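PDB 5ICQ: methylocystis parvus OBBP MbnE from Methylocystis parvus OBBP, which probably binds methanobactin in the periplasm and takes part in its transport, as a solute-binding protein of family 5. Local coordinates for residues A[125-130]-A[195-200]; A[132-137]-A[249-254]. All blocks are in the same frame, centred on the assembly; numbering follows the deposited sequence.

Interaction 1 (A[125-130]-A[195-200])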
ATOM      1  N   THR A 125     -13.042  17.103 -16.116  1.00 24.30           N
ATOM      2  CA  THR A 125     -14.482  16.912 -16.203  1.00 21.87           C
ATOM      3  C   THR A 125     -14.874  15.851 -17.228  1.00 26.14           C
ATOM      4  O   THR A 125     -16.028  15.405 -17.217  1.00 25.61           O
ATOM      5  CB  THR A 125     -15.173  18.243 -16.557  1.00 27.86           C
ATOM      6  OG1 THR A 125     -14.651  18.736 -17.797  1.00 26.72           O
ATOM      7  CG2 THR A 125     -14.929  19.286 -15.468  1.00 29.80           C
ATOM      8  N   ARG A 126     -13.944  15.452 -18.105  1.00 22.75           N
ATOM      9  CA  ARG A 126     -14.128  14.494 -19.197  1.00 23.16           C
ATOM     10  C   ARG A 126     -12.839  13.751 -19.442  1.00 26.95           C
ATOM     11  O   ARG A 126     -11.760  14.346 -19.392  1.00 29.76           O
ATOM     12  CB  ARG A 126     -14.423  15.153 -20.537  1.00 27.89           C
ATOM     13  CG  ARG A 126     -15.786  14.997 -21.065  1.00 46.35           C
ATOM     14  CD  ARG A 126     -16.676  15.749 -20.161  1.00 61.46           C
ATOM     15  NE  ARG A 126     -18.068  15.832 -20.524  1.00 66.99           N
ATOM     16  CZ  ARG A 126     -19.081  15.698 -19.652  1.00 73.16           C
ATOM     17  NH1 ARG A 126     -18.786  15.337 -18.399  1.00 70.19           N
ATOM     18  NH2 ARG A 126     -20.309  15.834 -20.093  1.00 78.56           N
ATOM     19  N   VAL A 127     -12.971  12.509 -19.894  1.00 26.97           N
ATOM     20  CA  VAL A 127     -11.834  11.797 -20.464  1.00 23.67           C
ATOM     21  C   VAL A 127     -12.328  10.831 -21.531  1.00 20.89           C
ATOM     22  O   VAL A 127     -13.290  10.088 -21.308  1.00 22.42           O
ATOM     23  CB  VAL A 127     -11.017  11.071 -19.378  1.00 20.87           C
ATOM     24  CG1 VAL A 127     -11.890  10.103 -18.565  1.00 22.63           C
ATOM     25  CG2 VAL A 127      -9.818  10.364 -19.999  1.00 18.05           C
ATOM     26  N   THR A 128     -11.689  10.862 -22.697  1.00 20.35           N
ATOM     27  CA  THR A 128     -11.936   9.901 -23.765  1.00 22.10           C
ATOM     28  C   THR A 128     -10.667   9.102 -24.021  1.00 23.44           C
ATOM     29  O   THR A 128      -9.580   9.674 -24.158  1.00 20.13           O
ATOM     30  CB  THR A 128     -12.390  10.588 -25.058  1.00 22.36           C
ATOM     31  OG1 THR A 128     -13.644  11.245 -24.833  1.00 24.72           O
ATOM     32  CG2 THR A 128     -12.561   9.559 -26.180  1.00 20.62           C
ATOM     33  N   PHE A 129     -10.810   7.785 -24.085  1.00 16.49           N
ATOM     34  CA  PHE A 129      -9.707   6.890 -24.406  1.00 11.50           C
ATOM     35  C   PHE A 129      -9.805   6.490 -25.870  1.00 14.89           C
ATOM     36  O   PHE A 129     -10.865   6.049 -26.324  1.00 17.25           O
ATOM     37  CB  PHE A 129      -9.741   5.650 -23.518  1.00 13.36           C
ATOM     38  CG  PHE A 129      -9.550   5.956 -22.064  1.00 13.32           C
ATOM     39  CD1 PHE A 129      -8.276   6.048 -21.528  1.00 13.23           C
ATOM     40  CD2 PHE A 129     -10.641   6.149 -21.234  1.00 16.33           C
ATOM     41  CE1 PHE A 129      -8.086   6.331 -20.168  1.00 14.53           C
ATOM     42  CE2 PHE A 129     -10.465   6.432 -19.879  1.00 15.86           C
ATOM     43  CZ  PHE A 129      -9.185   6.525 -19.346  1.00 13.32           C
ATOM     44  N   HIS A 130      -8.706   6.654 -26.602  1.00 16.02           N
ATOM     45  CA  HIS A 130      -8.594   6.174 -27.978  1.00 16.36           C
ATOM     46  C   HIS A 130      -7.909   4.814 -27.948  1.00 11.23           C
ATOM     47  O   HIS A 130      -6.724   4.722 -27.619  1.00 17.60           O
ATOM     48  CB  HIS A 130      -7.795   7.149 -28.839  1.00 18.28           C
ATOM     49  CG  HIS A 130      -8.503   8.429 -29.134  1.00 38.69           C
ATOM     50  ND1 HIS A 130      -8.787   9.365 -28.163  1.00 47.31           N
ATOM     51  CD2 HIS A 130      -8.964   8.942 -30.300  1.00 40.45           C
ATOM     52  CE1 HIS A 130      -9.403  10.394 -28.716  1.00 43.65           C
ATOM     53  NE2 HIS A 130      -9.517  10.166 -30.012  1.00 45.92           N
ATOM     54  N   LEU A 195      -7.666   8.579 -13.686  1.00 14.26           N
ATOM     55  CA  LEU A 195      -6.601   7.586 -13.582  1.00 12.33           C
ATOM     56  C   LEU A 195      -7.140   6.250 -13.082  1.00 12.27           C
ATOM     57  O   LEU A 195      -6.658   5.192 -13.495  1.00 11.90           O
ATOM     58  CB  LEU A 195      -5.478   8.079 -12.659  1.00 11.85           C
ATOM     59  CG  LEU A 195      -4.550   9.175 -13.185  1.00 13.06           C
ATOM     60  CD1 LEU A 195      -5.183  10.558 -13.071  1.00 15.71           C
ATOM     61  CD2 LEU A 195      -3.217   9.128 -12.464  1.00 14.20           C
ATOM     62  N   ILE A 196      -8.128   6.284 -12.183  1.00 10.58           N
ATOM     63  CA  ILE A 196      -8.794   5.057 -11.753  1.00 12.59           C
ATOM     64  C   ILE A 196      -9.474   4.377 -12.939  1.00 10.89           C
ATOM     65  O   ILE A 196      -9.396   3.153 -13.101  1.00 13.60           O
ATOM     66  CB  ILE A 196      -9.796   5.371 -10.625  1.00 17.06           C
ATOM     67  CG1 ILE A 196      -9.055   5.763  -9.346  1.00 22.59           C
ATOM     68  CG2 ILE A 196     -10.710   4.173 -10.358  1.00 14.46           C
ATOM     69  CD1 ILE A 196      -9.938   6.420  -8.322  1.00 25.46           C
ATOM     70  N   LEU A 197     -10.153   5.155 -13.786  1.00 13.37           N
ATOM     71  CA  LEU A 197     -10.760   4.578 -14.986  1.00  9.48           C
ATOM     72  C   LEU A 197      -9.703   4.024 -15.932  1.00 13.29           C
ATOM     73  O   LEU A 197      -9.929   3.006 -16.599  1.00 13.09           O
ATOM     74  CB  LEU A 197     -11.607   5.632 -15.708  1.00 13.02           C
ATOM     75  CG  LEU A 197     -12.824   6.142 -14.932  1.00 14.36           C
ATOM     76  CD1 LEU A 197     -13.448   7.349 -15.632  1.00 16.79           C
ATOM     77  CD2 LEU A 197     -13.843   5.027 -14.784  1.00 17.82           C
ATOM     78  N   ALA A 198      -8.549   4.685 -16.004  1.00 11.37           N
ATOM     79  CA  ALA A 198      -7.486   4.265 -16.906  1.00 12.86           C
ATOM     80  C   ALA A 198      -6.836   2.948 -16.497  1.00 14.74           C
ATOM     81  O   ALA A 198      -6.237   2.283 -17.347  1.00 14.22           O
ATOM     82  CB  ALA A 198      -6.428   5.365 -16.988  1.00 10.79           C
ATOM     83  N   ILE A 199      -6.911   2.552 -15.226  1.00  9.47           N
ATOM     84  CA  ILE A 199      -6.298   1.297 -14.819  1.00 10.19           C
ATOM     85  C   ILE A 199      -7.323   0.180 -14.648  1.00 10.93           C
ATOM     86  O   ILE A 199      -6.968  -0.905 -14.187  1.00 11.34           O
ATOM     87  CB  ILE A 199      -5.451   1.474 -13.546  1.00 13.89           C
ATOM     88  CG1 ILE A 199      -6.303   2.009 -12.391  1.00 10.71           C
ATOM     89  CG2 ILE A 199      -4.271   2.404 -13.821  1.00 14.09           C
ATOM     90  CD1 ILE A 199      -5.499   2.121 -11.049  1.00 15.60           C
ATOM     91  N   MET A 200      -8.584   0.418 -15.008  1.00 10.59           N
ATOM     92  CA  MET A 200      -9.580  -0.650 -14.992  1.00 11.28           C
ATOM     93  C   MET A 200      -9.137  -1.779 -15.924  1.00 14.07           C
ATOM     94  O   MET A 200      -8.674  -1.506 -17.034  1.00 11.02           O
ATOM     95  CB  MET A 200     -10.937  -0.109 -15.459  1.00 13.27           C
ATOM     96  CG  MET A 200     -12.038  -1.156 -15.531  1.00 12.53           C
ATOM     97  SD  MET A 200     -13.435  -0.617 -16.542  1.00 17.09           S
ATOM     98  CE  MET A 200     -12.710  -0.770 -18.174  1.00 17.65           C
TER
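Val127 and Phe129 meet Leu197 and Ala198 in a buried, wholly apolar strand-to-helix contact, where strand 126-131 is covered by the last turn of the short helix 193-198. The backbones stay well apart, with the CA atoms of Phe129 and Ala198 separated by 8.3 Å, so side chains bridge the gap. Phe129 does most of this. Its CG lies anti to its own carbonyl carbon (chi1 -63°), which sends the ring toward the helix with the CE1-CZ side leading. CE1 comes to 3.7 Å from Ala198 CB, while CZ lies against the same residue, 3.7 Å from Ala198 CA. The methyl comes at the ring obliquely, in plain van der Waals contact. On the other side of CZ, CE2 rests more loosely against Leu197 CB at 4.4 Å.

Residues two apart on a strand point the same way, and Val127 accordingly joins Phe129 on the sheet face turned to the helix. This strand lies inside an antiparallel sheet, between strands 109-120 and 180-184, with Val127 and Phe129 backbone-bonded to Tyr183 and Val181; the sheet probably belongs to the additional domain of family 5 binding proteins. Val127 divides its methyls between two neighbours. CG2 sits 3.9 Å above the plane of the Phe129 ring, displaced toward its rim, whereas CG1 faces Leu197 CD1 at 4.3 Å, methyl against methyl. Leu197 also touches Phe152 of helix 145-158 and Tyr167 of helix 161-168, and Ala198 packs on Leu110 of strand 109-120.

Interaction 2 (A[132-137]-A[249-254])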
ATOM      1  N   ASP A 132      -6.131   1.306 -29.042  1.00 13.30           N
ATOM      2  CA  ASP A 132      -5.149   0.891 -30.047  1.00 13.57           C
ATOM      3  C   ASP A 132      -5.771  -0.172 -30.944  1.00 21.44           C
ATOM      4  O   ASP A 132      -6.154  -1.240 -30.444  1.00 13.54           O
ATOM      5  CB  ASP A 132      -3.896   0.336 -29.370  1.00 11.03           C
ATOM      6  CG  ASP A 132      -2.708   0.218 -30.324  1.00 18.42           C
ATOM      7  OD1 ASP A 132      -2.906  -0.162 -31.498  1.00 19.17           O
ATOM      8  OD2 ASP A 132      -1.576   0.524 -29.892  1.00 18.40           O
ATOM      9  N   PRO A 133      -5.875   0.056 -32.259  1.00 13.66           N
ATOM     10  CA  PRO A 133      -6.490  -0.954 -33.135  1.00 15.86           C
ATOM     11  C   PRO A 133      -5.693  -2.247 -33.229  1.00 19.66           C
ATOM     12  O   PRO A 133      -6.229  -3.249 -33.729  1.00 17.25           O
ATOM     13  CB  PRO A 133      -6.571  -0.236 -34.494  1.00 23.39           C
ATOM     14  CG  PRO A 133      -5.484   0.786 -34.445  1.00 27.89           C
ATOM     15  CD  PRO A 133      -5.400   1.238 -33.006  1.00 20.02           C
ATOM     16  N   ARG A 134      -4.445  -2.265 -32.758  1.00 14.73           N
ATOM     17  CA  ARG A 134      -3.670  -3.501 -32.709  1.00 15.32           C
ATOM     18  C   ARG A 134      -4.096  -4.427 -31.572  1.00 13.59           C
ATOM     19  O   ARG A 134      -3.748  -5.612 -31.593  1.00 12.55           O
ATOM     20  CB  ARG A 134      -2.179  -3.181 -32.550  1.00 22.97           C
ATOM     21  CG  ARG A 134      -1.568  -2.329 -33.651  1.00 27.72           C
ATOM     22  CD  ARG A 134      -0.152  -1.859 -33.260  1.00 31.14           C
ATOM     23  NE  ARG A 134      -0.181  -0.690 -32.372  1.00 30.17           N
ATOM     24  CZ  ARG A 134       0.898  -0.042 -31.937  1.00 34.21           C
ATOM     25  NH1 ARG A 134       2.113  -0.433 -32.307  1.00 37.42           N
ATOM     26  NH2 ARG A 134       0.762   1.010 -31.140  1.00 29.31           N
ATOM     27  N   ALA A 135      -4.823  -3.925 -30.580  1.00 12.20           N
ATOM     28  CA  ALA A 135      -5.053  -4.694 -29.360  1.00 12.93           C
ATOM     29  C   ALA A 135      -6.028  -5.842 -29.596  1.00 12.92           C
ATOM     30  O   ALA A 135      -7.078  -5.660 -30.219  1.00 12.20           O
ATOM     31  CB  ALA A 135      -5.596  -3.778 -28.258  1.00 11.41           C
ATOM     32  N   HIS A 136      -5.694  -7.023 -29.069  1.00  8.62           N
ATOM     33  CA  HIS A 136      -6.605  -8.162 -29.149  1.00  8.06           C
ATOM     34  C   HIS A 136      -6.422  -9.067 -27.943  1.00 10.01           C
ATOM     35  O   HIS A 136      -5.362  -9.082 -27.312  1.00 11.54           O
ATOM     36  CB  HIS A 136      -6.426  -8.971 -30.448  1.00  6.93           C
ATOM     37  CG  HIS A 136      -5.042  -9.488 -30.684  1.00  9.32           C
ATOM     38  ND1 HIS A 136      -4.529 -10.591 -30.030  1.00  9.65           N
ATOM     39  CD2 HIS A 136      -4.081  -9.089 -31.554  1.00 12.84           C
ATOM     40  CE1 HIS A 136      -3.302 -10.827 -30.465  1.00  9.93           C
ATOM     41  NE2 HIS A 136      -3.007  -9.928 -31.388  1.00 12.12           N
ATOM     42  N   PHE A 137      -7.479  -9.810 -27.616  1.00  9.12           N
ATOM     43  CA  PHE A 137      -7.364 -10.808 -26.566  1.00  7.76           C
ATOM     44  C   PHE A 137      -6.531 -11.978 -27.079  1.00 13.44           C
ATOM     45  O   PHE A 137      -6.184 -12.056 -28.263  1.00 11.35           O
ATOM     46  CB  PHE A 137      -8.752 -11.265 -26.097  1.00  5.00           C
ATOM     47  CG  PHE A 137      -9.579 -10.158 -25.497  1.00 10.65           C
ATOM     48  CD1 PHE A 137     -10.570  -9.520 -26.240  1.00 10.01           C
ATOM     49  CD2 PHE A 137      -9.344  -9.733 -24.196  1.00  8.67           C
ATOM     50  CE1 PHE A 137     -11.326  -8.498 -25.681  1.00 11.72           C
ATOM     51  CE2 PHE A 137     -10.090  -8.704 -23.639  1.00  9.31           C
ATOM     52  CZ  PHE A 137     -11.068  -8.082 -24.376  1.00 11.43           C
ATOM     53  N   ALA A 249       3.573  -6.686 -27.494  1.00 13.98           N
ATOM     54  CA  ALA A 249       4.945  -7.039 -27.144  1.00 12.80           C
ATOM     55  C   ALA A 249       5.923  -5.908 -27.455  1.00 16.07           C
ATOM     56  O   ALA A 249       6.956  -5.793 -26.786  1.00 19.63           O
ATOM     57  CB  ALA A 249       5.364  -8.320 -27.875  1.00 20.03           C
ATOM     58  N   ASP A 250       5.617  -5.055 -28.440  1.00 12.55           N
ATOM     59  CA  ASP A 250       6.513  -3.967 -28.823  1.00 13.85           C
ATOM     60  C   ASP A 250       5.927  -2.585 -28.515  1.00 22.31           C
ATOM     61  O   ASP A 250       6.397  -1.570 -29.043  1.00 19.88           O
ATOM     62  CB  ASP A 250       6.895  -4.088 -30.302  1.00 22.59           C
ATOM     63  CG  ASP A 250       8.046  -3.168 -30.688  1.00 31.29           C
ATOM     64  OD1 ASP A 250       9.085  -3.167 -29.987  1.00 24.05           O
ATOM     65  OD2 ASP A 250       7.898  -2.430 -31.683  1.00 33.83           O
ATOM     66  N   ILE A 251       4.917  -2.523 -27.659  1.00 14.23           N
ATOM     67  CA  ILE A 251       4.431  -1.236 -27.148  1.00 15.26           C
ATOM     68  C   ILE A 251       5.489  -0.666 -26.209  1.00 13.37           C
ATOM     69  O   ILE A 251       6.106  -1.438 -25.456  1.00 11.73           O
ATOM     70  CB  ILE A 251       3.092  -1.439 -26.424  1.00 19.20           C
ATOM     71  CG1 ILE A 251       2.016  -1.927 -27.410  1.00 21.33           C
ATOM     72  CG2 ILE A 251       2.634  -0.179 -25.710  1.00 19.70           C
ATOM     73  CD1 ILE A 251       1.630  -0.919 -28.473  1.00 18.05           C
ATOM     74  N   PRO A 252       5.764   0.645 -26.236  1.00 14.18           N
ATOM     75  CA  PRO A 252       6.851   1.184 -25.396  1.00  9.32           C
ATOM     76  C   PRO A 252       6.755   0.816 -23.924  1.00  7.99           C
ATOM     77  O   PRO A 252       7.768   0.431 -23.325  1.00 11.14           O
ATOM     78  CB  PRO A 252       6.723   2.697 -25.615  1.00 14.24           C
ATOM     79  CG  PRO A 252       6.247   2.798 -27.057  1.00 14.79           C
ATOM     80  CD  PRO A 252       5.234   1.659 -27.167  1.00 11.06           C
ATOM     81  N   SER A 253       5.562   0.904 -23.327  1.00 10.35           N
ATOM     82  CA  SER A 253       5.390   0.580 -21.911  1.00 10.62           C
ATOM     83  C   SER A 253       5.586  -0.898 -21.602  1.00 12.99           C
ATOM     84  O   SER A 253       5.573  -1.276 -20.421  1.00 11.97           O
ATOM     85  CB  SER A 253       3.989   1.002 -21.452  1.00 14.25           C
ATOM     86  OG  SER A 253       2.985   0.216 -22.088  1.00 10.99           O
ATOM     87  N   GLN A 254       5.754  -1.738 -22.620  1.00  8.89           N
ATOM     88  CA  GLN A 254       5.909  -3.177 -22.449  1.00  9.08           C
ATOM     89  C   GLN A 254       7.298  -3.688 -22.818  1.00 12.76           C
ATOM     90  O   GLN A 254       7.606  -4.852 -22.533  1.00 10.33           O
ATOM     91  CB  GLN A 254       4.866  -3.915 -23.312  1.00 11.45           C
ATOM     92  CG  GLN A 254       3.433  -3.463 -23.087  1.00  7.62           C
ATOM     93  CD  GLN A 254       2.926  -3.964 -21.761  1.00 11.37           C
ATOM     94  OE1 GLN A 254       2.478  -5.100 -21.652  1.00 13.22           O
ATOM     95  NE2 GLN A 254       3.036  -3.133 -20.732  1.00 14.99           N
TER
HETATM   96  O   HOH W   1       4.937   0.373 -30.911  1.00 31.10           O
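Arg134 reaches across to Ile251 with its guanidinium group, and its side chain can be traced from the backbone outward. CB points toward the 249-254 loop, and the chain runs on through CG before bending at CD (chi3 -81°), a kink that brings the head group back alongside Asp132. NE is the first polar atom and donates to Asp132 OD1 at 2.9 Å, in the guanidinium plane and onto the syn lone pair of that oxygen. Beyond it, CZ lies 3.6 Å from Ile251 CD1. NH2 completes a side-on, two-nitrogen salt bridge to Asp132 OD2 at 2.7 Å, with the oxygen tilted 26° from the guanidinium plane. The same nitrogen is the closest to Ile251, whose CD1 stands over one face of the group, displaced toward its rim, at 3.4 Å from NH2. CD1 also touches Asp132 OD2, so a single methyl rests against both halves of the ion pair.

Asp132 opens a type I beta turn ending at Ala135, and its OD1 also accepts from the backbone N of Arg134 at 2.9 Å, which makes an Asx turn. Two donors thus grip OD1, the backbone N arriving on the anti side, 29° out of the carboxylate plane. With Asp132 replaced by an alanine, the guanidinium would probably lose its carboxylate mate and be free to turn away from Ile251, and the backbone N of Arg134 would lose its Asx-turn acceptor. The turn is joined to strand 109-120 by backbone bonding between Asp132 and Ile114. At the other terminal nitrogen, NH1, a water accepts at 3.3 Å and donates in turn to the backbone O of Asp250.

Overall arrangement
Starting from the N terminus, the chain passes through strand 109-120 and enters strand 126-131, which carries 125-130; 132-137 follows in the loop leaving it. Helices 145-158 and 161-168 and strands 172-175 and 180-184 come next, until helix 193-198 returns to the sheet and interaction 1 closes a loop of 64 intervening residues. Interaction 2 closes later, across 111 residues. Their segments alternate, so the two closures cross. The centres of the two contacts lie about 18 Å apart; interaction 1 joins the antiparallel sheet to a helix, whereas interaction 2 links the loop leaving strand 126-131 to the loop between strands 237-242 and 262-268 of the four-stranded mixed sheet.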